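Local coordinates for protein ribosome-binding factor A (Thermus thermophilus, PDB 2DYJ) that assists late maturation of the 30S ribosomal subunit, binding free 30S subunits and being required for efficient processing of 16S rRNA, at residues 20-31 with 59-67. Residues are numbered along the deposited sequence; the frame is centred on the assembly and turned at random.
Sequences IQALEDPRLFLL and LRALSRAER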
loop_
_atom_site.group_PDB
_atom_site.type_symbol
_atom_site.label_atom_id
_atom_site.label_comp_id
_atom_site.label_asym_id
_atom_site.label_seq_id
_atom_site.Cartn_x
_atom_site.Cartn_y
_atom_site.Cartn_z
ATOM N N ILE A 20 1.352 -7.202 -1.272
ATOM C CA ILE A 20 -0.070 -7.367 -1.542
ATOM C C ILE A 20 -0.249 -8.612 -2.428
ATOM O O ILE A 20 -1.151 -9.428 -2.218
ATOM C CB ILE A 20 -0.629 -6.114 -2.254
ATOM C CG1 ILE A 20 -0.679 -4.954 -1.257
ATOM C CG2 ILE A 20 -1.996 -6.409 -2.859
ATOM C CD1 ILE A 20 -1.137 -3.608 -1.842
ATOM N N GLN A 21 0.631 -8.762 -3.414
ATOM C CA GLN A 21 0.568 -9.912 -4.310
ATOM C C GLN A 21 0.701 -11.189 -3.488
ATOM O O GLN A 21 0.179 -12.227 -3.868
ATOM C CB GLN A 21 1.700 -9.833 -5.346
ATOM C CG GLN A 21 1.250 -9.704 -6.802
ATOM C CD GLN A 21 1.274 -11.034 -7.558
ATOM O OE1 GLN A 21 0.671 -12.025 -7.127
ATOM N NE2 GLN A 21 1.971 -11.057 -8.693
ATOM N N ALA A 22 1.398 -11.106 -2.357
ATOM C CA ALA A 22 1.592 -12.276 -1.488
ATOM C C ALA A 22 0.351 -12.622 -0.658
ATOM O O ALA A 22 0.253 -13.726 -0.107
ATOM C CB ALA A 22 2.787 -12.058 -0.564
ATOM N N LEU A 23 -0.591 -11.686 -0.560
ATOM C CA LEU A 23 -1.823 -11.948 0.187
ATOM C C LEU A 23 -2.704 -12.877 -0.648
ATOM O O LEU A 23 -2.616 -12.897 -1.876
ATOM C CB LEU A 23 -2.561 -10.638 0.469
ATOM C CG LEU A 23 -1.798 -9.662 1.368
ATOM C CD1 LEU A 23 -2.630 -8.389 1.566
ATOM C CD2 LEU A 23 -1.502 -10.327 2.716
ATOM N N GLU A 24 -3.567 -13.637 0.007
ATOM C CA GLU A 24 -4.419 -14.562 -0.730
ATOM C C GLU A 24 -5.856 -14.107 -0.934
ATOM O O GLU A 24 -6.617 -14.752 -1.652
ATOM C CB GLU A 24 -4.411 -15.926 -0.040
ATOM C CG GLU A 24 -3.049 -16.621 -0.059
ATOM C CD GLU A 24 -2.423 -16.661 -1.450
ATOM O OE1 GLU A 24 -3.126 -17.020 -2.420
ATOM O OE2 GLU A 24 -1.220 -16.340 -1.573
ATOM N N ASP A 25 -6.233 -12.995 -0.318
ATOM C CA ASP A 25 -7.608 -12.516 -0.448
ATOM C C ASP A 25 -8.063 -12.418 -1.916
ATOM O O ASP A 25 -7.461 -11.707 -2.735
ATOM C CB ASP A 25 -7.754 -11.159 0.256
ATOM C CG ASP A 25 -9.188 -10.861 0.647
ATOM O OD1 ASP A 25 -10.059 -11.015 -0.218
ATOM O OD2 ASP A 25 -9.454 -10.476 1.809
ATOM N N PRO A 26 -9.133 -13.144 -2.274
ATOM C CA PRO A 26 -9.628 -13.097 -3.654
ATOM C C PRO A 26 -10.075 -11.702 -4.120
ATOM O O PRO A 26 -10.104 -11.425 -5.327
ATOM C CB PRO A 26 -10.765 -14.128 -3.659
ATOM C CG PRO A 26 -11.133 -14.293 -2.213
ATOM C CD PRO A 26 -9.825 -14.189 -1.498
ATOM N N ARG A 27 -10.409 -10.832 -3.173
ATOM C CA ARG A 27 -10.818 -9.468 -3.500
ATOM C C ARG A 27 -9.640 -8.686 -4.083
ATOM O O ARG A 27 -9.820 -7.640 -4.706
ATOM C CB ARG A 27 -11.340 -8.765 -2.247
ATOM C CG ARG A 27 -12.676 -9.325 -1.757
ATOM C CD ARG A 27 -13.120 -8.693 -0.440
ATOM N NE ARG A 27 -12.250 -9.078 0.672
ATOM C CZ ARG A 27 -12.374 -8.598 1.909
ATOM N NH1 ARG A 27 -13.328 -7.711 2.193
ATOM N NH2 ARG A 27 -11.558 -9.007 2.867
ATOM N N LEU A 28 -8.434 -9.215 -3.903
ATOM C CA LEU A 28 -7.219 -8.558 -4.398
ATOM C C LEU A 28 -6.684 -9.163 -5.689
ATOM O O LEU A 28 -5.595 -8.792 -6.138
ATOM C CB LEU A 28 -6.114 -8.644 -3.335
ATOM C CG LEU A 28 -6.464 -8.120 -1.945
ATOM C CD1 LEU A 28 -5.269 -8.322 -1.016
ATOM C CD2 LEU A 28 -6.840 -6.649 -2.019
ATOM N N PHE A 29 -7.413 -10.097 -6.285
ATOM C CA PHE A 29 -6.924 -10.726 -7.518
ATOM C C PHE A 29 -6.776 -9.675 -8.631
ATOM O O PHE A 29 -7.691 -8.894 -8.885
ATOM C CB PHE A 29 -7.874 -11.854 -7.953
ATOM C CG PHE A 29 -7.448 -12.553 -9.223
ATOM C CD1 PHE A 29 -6.129 -12.973 -9.396
ATOM C CD2 PHE A 29 -8.358 -12.771 -10.253
ATOM C CE1 PHE A 29 -5.720 -13.601 -10.580
ATOM C CE2 PHE A 29 -7.960 -13.400 -11.444
ATOM C CZ PHE A 29 -6.643 -13.813 -11.606
ATOM N N LEU A 30 -5.601 -9.652 -9.256
ATOM C CA LEU A 30 -5.267 -8.724 -10.335
ATOM C C LEU A 30 -5.154 -7.260 -9.930
ATOM O O LEU A 30 -5.030 -6.380 -10.790
ATOM C CB LEU A 30 -6.268 -8.841 -11.483
ATOM C CG LEU A 30 -6.343 -10.231 -12.112
ATOM C CD1 LEU A 30 -7.224 -10.167 -13.365
ATOM C CD2 LEU A 30 -4.932 -10.709 -12.458
ATOM N N LEU A 31 -5.203 -6.990 -8.634
ATOM C CA LEU A 31 -5.071 -5.611 -8.169
ATOM C C LEU A 31 -3.636 -5.141 -8.348
ATOM O O LEU A 31 -2.693 -5.911 -8.125
ATOM C CB LEU A 31 -5.425 -5.494 -6.683
ATOM C CG LEU A 31 -5.244 -4.087 -6.106
ATOM C CD1 LEU A 31 -6.422 -3.757 -5.210
ATOM C CD2 LEU A 31 -3.916 -3.970 -5.355
ATOM N N LEU A 59 -10.538 -2.356 -1.458
ATOM C CA LEU A 59 -10.066 -1.393 -0.475
ATOM C C LEU A 59 -10.319 -1.921 0.931
ATOM O O LEU A 59 -9.514 -1.695 1.825
ATOM C CB LEU A 59 -10.748 -0.023 -0.681
ATOM C CG LEU A 59 -10.445 0.661 -2.025
ATOM C CD1 LEU A 59 -11.230 1.961 -2.128
ATOM C CD2 LEU A 59 -8.958 0.951 -2.150
ATOM N N ARG A 60 -11.409 -2.662 1.126
ATOM C CA ARG A 60 -11.691 -3.178 2.470
ATOM C C ARG A 60 -10.720 -4.279 2.818
ATOM O O ARG A 60 -10.295 -4.398 3.970
ATOM C CB ARG A 60 -13.113 -3.728 2.578
ATOM C CG ARG A 60 -14.165 -2.665 2.791
ATOM C CD ARG A 60 -15.466 -3.320 3.259
ATOM N NE ARG A 60 -16.094 -4.103 2.200
ATOM C CZ ARG A 60 -16.863 -3.589 1.249
ATOM N NH1 ARG A 60 -17.106 -2.282 1.218
ATOM N NH2 ARG A 60 -17.401 -4.388 0.336
ATOM N N ALA A 61 -10.386 -5.088 1.814
ATOM C CA ALA A 61 -9.454 -6.198 1.989
ATOM C C ALA A 61 -8.071 -5.693 2.384
ATOM O O ALA A 61 -7.411 -6.273 3.261
ATOM C CB ALA A 61 -9.370 -7.037 0.697
ATOM N N LEU A 62 -7.624 -4.620 1.741
ATOM C CA LEU A 62 -6.317 -4.046 2.064
ATOM C C LEU A 62 -6.361 -3.441 3.453
ATOM O O LEU A 62 -5.467 -3.665 4.279
ATOM C CB LEU A 62 -5.951 -2.972 1.040
ATOM C CG LEU A 62 -5.648 -3.504 -0.361
ATOM C CD1 LEU A 62 -5.694 -2.340 -1.384
ATOM C CD2 LEU A 62 -4.269 -4.194 -0.332
ATOM N N SER A 63 -7.412 -2.673 3.724
ATOM C CA SER A 63 -7.560 -2.040 5.036
ATOM C C SER A 63 -7.533 -3.104 6.144
ATOM O O SER A 63 -6.933 -2.915 7.203
ATOM C CB SER A 63 -8.885 -1.273 5.098
ATOM O OG SER A 63 -8.817 -0.112 4.294
ATOM N N ARG A 64 -8.191 -4.228 5.895
ATOM C CA ARG A 64 -8.223 -5.285 6.903
ATOM C C ARG A 64 -6.838 -5.883 7.087
ATOM O O ARG A 64 -6.479 -6.314 8.192
ATOM C CB ARG A 64 -9.204 -6.382 6.505
ATOM C CG ARG A 64 -9.273 -7.513 7.524
ATOM C CD ARG A 64 -10.255 -8.574 7.108
ATOM N NE ARG A 64 -10.222 -9.719 8.013
ATOM C CZ ARG A 64 -10.972 -10.807 7.864
ATOM N NH1 ARG A 64 -11.820 -10.896 6.843
ATOM N NH2 ARG A 64 -10.868 -11.808 8.729
ATOM N N ALA A 65 -6.055 -5.890 6.006
ATOM C CA ALA A 65 -4.708 -6.443 6.024
ATOM C C ALA A 65 -3.659 -5.416 6.418
ATOM O O ALA A 65 -2.472 -5.721 6.385
ATOM C CB ALA A 65 -4.354 -6.999 4.627
ATOM N N GLU A 66 -4.080 -4.215 6.813
ATOM C CA GLU A 66 -3.117 -3.147 7.104
ATOM C C GLU A 66 -2.044 -3.501 8.114
ATOM O O GLU A 66 -0.878 -3.204 7.899
ATOM C CB GLU A 66 -3.838 -1.849 7.536
ATOM C CG GLU A 66 -2.954 -0.580 7.488
ATOM C CD GLU A 66 -2.258 -0.232 8.809
ATOM O OE1 GLU A 66 -1.457 0.729 8.815
ATOM O OE2 GLU A 66 -2.497 -0.896 9.838
ATOM N N ARG A 67 -2.415 -4.141 9.209
ATOM C CA ARG A 67 -1.395 -4.467 10.195
ATOM C C ARG A 67 -0.381 -5.482 9.702
ATOM O O ARG A 67 0.815 -5.311 9.947
ATOM C CB ARG A 67 -2.042 -4.904 11.510
ATOM C CG ARG A 67 -2.743 -3.736 12.188
ATOM C CD ARG A 67 -2.990 -4.021 13.651
ATOM N NE ARG A 67 -3.359 -2.799 14.352
ATOM C CZ ARG A 67 -3.609 -2.737 15.652
ATOM N NH1 ARG A 67 -3.526 -3.837 16.394
ATOM N NH2 ARG A 67 -3.948 -1.577 16.205
HETATM O O HOH W 1 -7.581 -8.831 3.982
#
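Asp-25 OD1, beside the methyl of Ala-61, is gripped by two donors of Arg-27. The backbone N of Arg-27 reaches OD1 at 3.0 Å, which makes an Asx turn. NE of Arg-27 comes to the syn side of the same oxygen, tilted out of the carboxylate plane. On the other branch, Arg-27 NH2 meets Asp-25 OD2 at 2.8 Å, also syn and somewhat tilted, and completes a side-on salt bridge. The Arg-27 chain bends at chi3 (-68°), which folds the guanidinium back to the carboxylate.

The ion pair rests against the helix that carries Ala-61. Ala-61 CB sits over one face of the guanidinium, offset toward its rim and 3.5 Å from Arg-27 NE. The same methyl touches Asp-25 OD2 at 3.6 Å. A water donates to Ala-61 O and, weakly, to Asp-25 OD2; no direct hydrogen bond joins the two segments. Arg-60 and Arg-64 bring two more positive charges close to Arg-27; the carboxylate of Asp-25, in contact with Arg-27 alone of the three, probably eases this crowding. With an alanine at Arg-27, the Asp-25 carboxylate would probably lose its charge partner, and the Ala-61 methyl the guanidinium face that covers part of it.

Deeper in, the contact is apolar. Leu-28 CD2 touches both Ala-61 CB and Leu-62 CG, 3.7 Å from each. Leu-62 forks: CD2 meets Ile-20 CD1 at 3.5 Å, the two side chains crossing at about a right angle, while CD1 faces Leu-31 CD1 tip to tip. Leu-23 CD1 lies against Ala-65 CB, at the break between helices 55-64 and 66-74.

The contact thus packs the end of helix 5-21 and the loop after it, which leads into strand 32-38, against helix 55-64. Leu-31 and Leu-62 also touch Val-49 of strand 44-50, and Leu-62 reaches Phe-87 of strand 84-89, so the apolar layer continues onto the sheet of this KH-type domain.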